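Local coordinates for protein phosphoacetylglucosamine mutase (Aspergillus lentulus, PDB 5O9X) that interconverts N-acetylglucosamine 6-phosphate and N-acetylglucosamine 1-phosphate, a step on the route to UDP-N-acetylglucosamine, at residues L52-V66 / V78-W92. The protein carries 1 engineered substitution. Residues are numbered along the deposited sequence; the frame is centred on the assembly and turned at random.
Sequences LRSKKLSGQWIGVMV and VKLVDPMGEMLEAEW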
# COMPACT_ATOMS: atom_id res chain seq x y z
N LEU A 52 -12.30 4.49 -20.77
CA LEU A 52 -11.32 4.26 -21.83
C LEU A 52 -10.42 3.09 -21.53
O LEU A 52 -10.07 2.33 -22.47
CB LEU A 52 -10.48 5.52 -22.08
CG LEU A 52 -11.27 6.72 -22.67
CD1 LEU A 52 -10.30 7.85 -22.98
CD2 LEU A 52 -12.07 6.38 -23.94
N ARG A 53 -10.05 2.91 -20.26
CA ARG A 53 -9.13 1.84 -19.91
C ARG A 53 -9.80 0.53 -20.11
O ARG A 53 -9.20 -0.40 -20.67
CB ARG A 53 -8.59 1.95 -18.42
CG ARG A 53 -7.59 0.86 -18.03
CD ARG A 53 -6.33 0.97 -18.87
NE ARG A 53 -5.28 0.08 -18.42
CZ ARG A 53 -4.28 -0.34 -19.16
NH1 ARG A 53 -4.23 -0.04 -20.48
NH2 ARG A 53 -3.35 -1.08 -18.59
N SER A 54 -11.04 0.45 -19.64
CA SER A 54 -11.76 -0.81 -19.72
C SER A 54 -11.95 -1.19 -21.20
O SER A 54 -11.69 -2.35 -21.57
CB SER A 54 -13.13 -0.66 -19.08
OG SER A 54 -13.81 -1.88 -19.14
N LYS A 55 -12.45 -0.22 -21.99
CA LYS A 55 -12.62 -0.41 -23.47
C LYS A 55 -11.32 -0.89 -24.16
O LYS A 55 -11.36 -1.92 -24.90
CB LYS A 55 -13.20 0.87 -24.12
CG LYS A 55 -14.67 1.10 -23.86
CD LYS A 55 -15.11 2.42 -24.53
CE LYS A 55 -16.52 2.83 -24.23
NZ LYS A 55 -17.54 2.03 -24.98
N LYS A 56 -10.18 -0.25 -23.85
CA LYS A 56 -8.87 -0.64 -24.40
C LYS A 56 -8.53 -2.07 -24.03
O LYS A 56 -7.91 -2.78 -24.86
CB LYS A 56 -7.72 0.28 -23.96
CG LYS A 56 -6.35 -0.01 -24.59
CD LYS A 56 -6.37 0.12 -26.14
CE LYS A 56 -4.95 0.04 -26.71
NZ LYS A 56 -5.02 0.15 -28.20
N LEU A 57 -8.93 -2.48 -22.82
CA LEU A 57 -8.70 -3.84 -22.35
C LEU A 57 -9.89 -4.74 -22.61
O LEU A 57 -10.22 -5.60 -21.79
CB LEU A 57 -8.20 -3.83 -20.89
CG LEU A 57 -6.85 -3.12 -20.69
CD1 LEU A 57 -6.47 -3.10 -19.20
CD2 LEU A 57 -5.71 -3.79 -21.46
N SER A 58 -10.57 -4.50 -23.76
CA SER A 58 -11.70 -5.33 -24.28
C SER A 58 -12.81 -5.61 -23.27
O SER A 58 -13.35 -6.73 -23.22
CB SER A 58 -11.20 -6.67 -24.89
OG SER A 58 -10.03 -6.55 -25.70
N GLY A 59 -13.13 -4.60 -22.46
CA GLY A 59 -14.24 -4.61 -21.50
C GLY A 59 -13.96 -5.32 -20.18
O GLY A 59 -14.89 -5.74 -19.49
N GLN A 60 -12.68 -5.42 -19.80
CA GLN A 60 -12.29 -6.02 -18.52
C GLN A 60 -12.67 -5.00 -17.43
O GLN A 60 -12.70 -3.82 -17.69
CB GLN A 60 -10.81 -6.38 -18.46
CG GLN A 60 -10.46 -7.78 -19.02
CD GLN A 60 -8.98 -8.06 -18.99
OE1 GLN A 60 -8.20 -7.33 -19.57
NE2 GLN A 60 -8.59 -9.12 -18.33
N TRP A 61 -13.08 -5.51 -16.28
CA TRP A 61 -13.42 -4.67 -15.15
C TRP A 61 -12.20 -3.86 -14.72
O TRP A 61 -11.09 -4.39 -14.48
CB TRP A 61 -13.96 -5.55 -14.01
CG TRP A 61 -15.30 -6.10 -14.36
CD1 TRP A 61 -15.56 -7.30 -14.95
CD2 TRP A 61 -16.57 -5.46 -14.13
NE1 TRP A 61 -16.95 -7.45 -15.10
CE2 TRP A 61 -17.58 -6.35 -14.61
CE3 TRP A 61 -16.96 -4.23 -13.55
CZ2 TRP A 61 -18.94 -6.04 -14.56
CZ3 TRP A 61 -18.32 -3.92 -13.48
CH2 TRP A 61 -19.30 -4.84 -13.99
N ILE A 62 -12.41 -2.56 -14.66
CA ILE A 62 -11.39 -1.64 -14.06
C ILE A 62 -11.93 -1.14 -12.68
O ILE A 62 -13.12 -0.84 -12.56
CB ILE A 62 -11.20 -0.47 -15.03
CG1 ILE A 62 -10.53 -0.97 -16.35
CG2 ILE A 62 -10.34 0.68 -14.43
CD1 ILE A 62 -9.20 -1.71 -16.13
N GLY A 63 -11.06 -0.96 -11.67
CA GLY A 63 -11.61 -0.54 -10.34
C GLY A 63 -11.26 0.92 -10.12
O GLY A 63 -10.22 1.45 -10.68
N VAL A 64 -12.10 1.60 -9.33
CA VAL A 64 -11.78 2.92 -8.84
C VAL A 64 -11.98 2.89 -7.32
O VAL A 64 -13.03 2.52 -6.89
CB VAL A 64 -12.73 4.00 -9.45
CG1 VAL A 64 -12.33 5.37 -8.92
CG2 VAL A 64 -12.57 4.06 -10.98
N MET A 65 -10.98 3.26 -6.54
CA MET A 65 -11.13 3.31 -5.08
C MET A 65 -11.10 4.79 -4.69
O MET A 65 -10.14 5.50 -5.06
CB MET A 65 -9.94 2.60 -4.41
CG MET A 65 -10.01 2.61 -2.87
SD MET A 65 -11.38 1.61 -2.26
CE MET A 65 -11.37 2.15 -0.56
N VAL A 66 -12.12 5.25 -3.98
CA VAL A 66 -12.15 6.65 -3.57
C VAL A 66 -11.63 6.69 -2.10
O VAL A 66 -12.31 6.25 -1.19
CB VAL A 66 -13.55 7.26 -3.67
CG1 VAL A 66 -13.53 8.74 -3.16
CG2 VAL A 66 -14.02 7.14 -5.16
N VAL A 78 -8.47 9.48 -5.50
CA VAL A 78 -9.06 8.43 -6.39
C VAL A 78 -7.94 7.71 -7.04
O VAL A 78 -7.14 8.36 -7.77
CB VAL A 78 -9.91 8.99 -7.57
CG1 VAL A 78 -10.92 7.99 -7.99
CG2 VAL A 78 -10.64 10.24 -7.22
N LYS A 79 -7.87 6.41 -6.70
CA LYS A 79 -6.93 5.40 -7.26
C LYS A 79 -7.50 4.45 -8.33
O LYS A 79 -8.53 3.78 -8.08
CB LYS A 79 -6.52 4.49 -6.12
CG LYS A 79 -5.14 3.99 -6.40
CD LYS A 79 -4.58 3.19 -5.26
CE LYS A 79 -5.11 1.79 -5.31
NZ LYS A 79 -4.38 1.04 -4.26
N LEU A 80 -6.84 4.35 -9.49
CA LEU A 80 -7.26 3.35 -10.50
C LEU A 80 -6.62 1.93 -10.33
O LEU A 80 -5.45 1.78 -9.97
CB LEU A 80 -7.11 3.89 -11.89
CG LEU A 80 -8.11 5.03 -12.04
CD1 LEU A 80 -7.37 6.36 -12.25
CD2 LEU A 80 -9.02 4.68 -13.20
N VAL A 81 -7.42 0.91 -10.61
CA VAL A 81 -7.03 -0.50 -10.44
C VAL A 81 -7.20 -1.21 -11.80
O VAL A 81 -8.29 -1.28 -12.32
CB VAL A 81 -7.86 -1.26 -9.35
CG1 VAL A 81 -7.29 -2.70 -9.15
CG2 VAL A 81 -7.81 -0.49 -8.04
N ASP A 82 -6.11 -1.79 -12.30
CA ASP A 82 -6.11 -2.50 -13.61
C ASP A 82 -6.63 -3.94 -13.39
O ASP A 82 -6.77 -4.41 -12.22
CB ASP A 82 -4.70 -2.49 -14.22
CG ASP A 82 -4.51 -1.44 -15.32
OD1 ASP A 82 -5.47 -0.89 -15.85
OD2 ASP A 82 -3.35 -1.15 -15.72
N PRO A 83 -6.84 -4.69 -14.49
CA PRO A 83 -7.67 -5.88 -14.34
C PRO A 83 -7.18 -6.96 -13.39
O PRO A 83 -8.02 -7.70 -12.89
CB PRO A 83 -7.71 -6.45 -15.79
CG PRO A 83 -7.74 -5.15 -16.60
CD PRO A 83 -6.58 -4.42 -15.94
N MET A 84 -5.86 -7.08 -13.17
CA MET A 84 -5.36 -8.18 -12.33
C MET A 84 -5.06 -7.70 -10.90
O MET A 84 -4.43 -8.39 -10.11
CB MET A 84 -4.17 -8.94 -13.02
CG MET A 84 -4.63 -9.77 -14.25
SD MET A 84 -5.92 -11.00 -13.80
CE MET A 84 -4.93 -12.21 -12.90
N GLY A 85 -5.52 -6.49 -10.61
CA GLY A 85 -5.36 -5.96 -9.24
C GLY A 85 -4.18 -5.03 -9.10
O GLY A 85 -4.00 -4.46 -8.04
N GLU A 86 -3.37 -4.87 -10.14
CA GLU A 86 -2.24 -3.99 -10.05
C GLU A 86 -2.67 -2.51 -10.21
O GLU A 86 -3.75 -2.21 -10.70
CB GLU A 86 -1.09 -4.40 -11.00
CG GLU A 86 -1.28 -4.08 -12.49
CD GLU A 86 -2.08 -5.14 -13.29
OE1 GLU A 86 -2.70 -6.03 -12.67
OE2 GLU A 86 -2.10 -5.09 -14.56
N MET A 87 -1.79 -1.59 -9.81
CA MET A 87 -1.96 -0.19 -10.06
C MET A 87 -2.01 0.09 -11.54
O MET A 87 -1.26 -0.50 -12.34
CB MET A 87 -0.81 0.63 -9.48
CG MET A 87 -0.66 0.51 -7.96
SD MET A 87 -2.13 1.15 -7.16
CE MET A 87 -1.62 2.89 -7.27
N LEU A 88 -2.87 1.04 -11.88
CA LEU A 88 -3.03 1.52 -13.25
C LEU A 88 -1.67 1.64 -13.90
O LEU A 88 -0.77 2.32 -13.37
CB LEU A 88 -3.74 2.92 -13.27
CG LEU A 88 -3.71 3.65 -14.63
CD1 LEU A 88 -4.61 2.86 -15.59
CD2 LEU A 88 -4.12 5.12 -14.51
N GLU A 89 -1.52 0.97 -15.05
CA GLU A 89 -0.26 1.02 -15.84
C GLU A 89 0.36 2.45 -15.90
O GLU A 89 -0.34 3.43 -16.24
CB GLU A 89 -0.62 0.59 -17.27
CG GLU A 89 0.56 0.43 -18.22
CD GLU A 89 0.12 -0.29 -19.47
OE1 GLU A 89 -0.42 0.36 -20.39
OE2 GLU A 89 0.26 -1.53 -19.50
N ALA A 90 1.65 2.58 -15.62
CA ALA A 90 2.29 3.93 -15.55
C ALA A 90 2.04 4.93 -16.72
O ALA A 90 1.83 6.13 -16.48
CB ALA A 90 3.78 3.77 -15.33
N GLU A 91 2.01 4.45 -17.97
CA GLU A 91 1.84 5.30 -19.17
C GLU A 91 0.46 6.03 -19.14
O GLU A 91 0.24 7.11 -19.71
CB GLU A 91 2.03 4.39 -20.40
CG GLU A 91 1.74 4.99 -21.78
CD GLU A 91 2.99 5.38 -22.61
OE1 GLU A 91 4.11 4.88 -22.31
OE2 GLU A 91 2.86 6.19 -23.58
N TRP A 92 -0.49 5.41 -18.46
CA TRP A 92 -1.83 5.91 -18.37
C TRP A 92 -2.00 6.98 -17.29
O TRP A 92 -3.00 7.70 -17.30
CB TRP A 92 -2.78 4.74 -18.14
CG TRP A 92 -3.16 3.99 -19.42
CD1 TRP A 92 -2.34 3.18 -20.23
CD2 TRP A 92 -4.45 3.96 -20.02
NE1 TRP A 92 -3.08 2.71 -21.33
CE2 TRP A 92 -4.37 3.15 -21.21
CE3 TRP A 92 -5.67 4.56 -19.70
CZ2 TRP A 92 -5.48 2.89 -22.02
CZ3 TRP A 92 -6.77 4.31 -20.52
CH2 TRP A 92 -6.66 3.49 -21.67
O HOH W 1 -2.05 -1.05 -22.28
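Arg53 grips the carboxylate of Asp82 side-on in a two-bond salt bridge. Arg53 NE meets OD1 of Asp82 at 2.8 Å, almost straight (175°) and on the syn side, while Arg53 NH2 reaches Asp82 OD2 at 2.9 Å from above the carboxylate plane. The backbone N of Glu89 comes to that same OD2 from the opposite face, so the oxygen takes two donors, one of them from the loop that follows the strand. With CG anti to the backbone N (chi1 -178°) and a bend at chi2, the arginine runs across the Trp92 ring. Arg53 CD sits 3.5 Å from the centroid of the six-membered ring of Trp92 as a CH-pi contact, and Arg53 CZ lies 4.0 Å from that of the five-membered ring, a cation-pi pair. On the other face of the guanidinium rests CD1 of Leu57, and a water links Arg53 NH1 to Glu89 OE1. These neighbours together fix the rotation of the group.

CD1 of Leu57 also packs on CD of Pro83 at 3.5 Å; Gln60 and CD1 of Ile62 also pack on the proline ring, at the second position of the type I turn from Asp82 to Gly85. Next to it the strands pair antiparallel, with two-way backbone bonds between Gly63 and Val81 and between Met65 and Lys79.

This hairpin belongs to the mixed sheet of the phosphohexomutase domain I, strand 61-66 pairing on its other edge with strand 127-132. Val78 and Leu80 face helix 40-56, whereas Met65 and Lys79 face helix 164-176, the side chain of Lys79 lying about 6 Å from the bound glucose 1,6-bisphosphate.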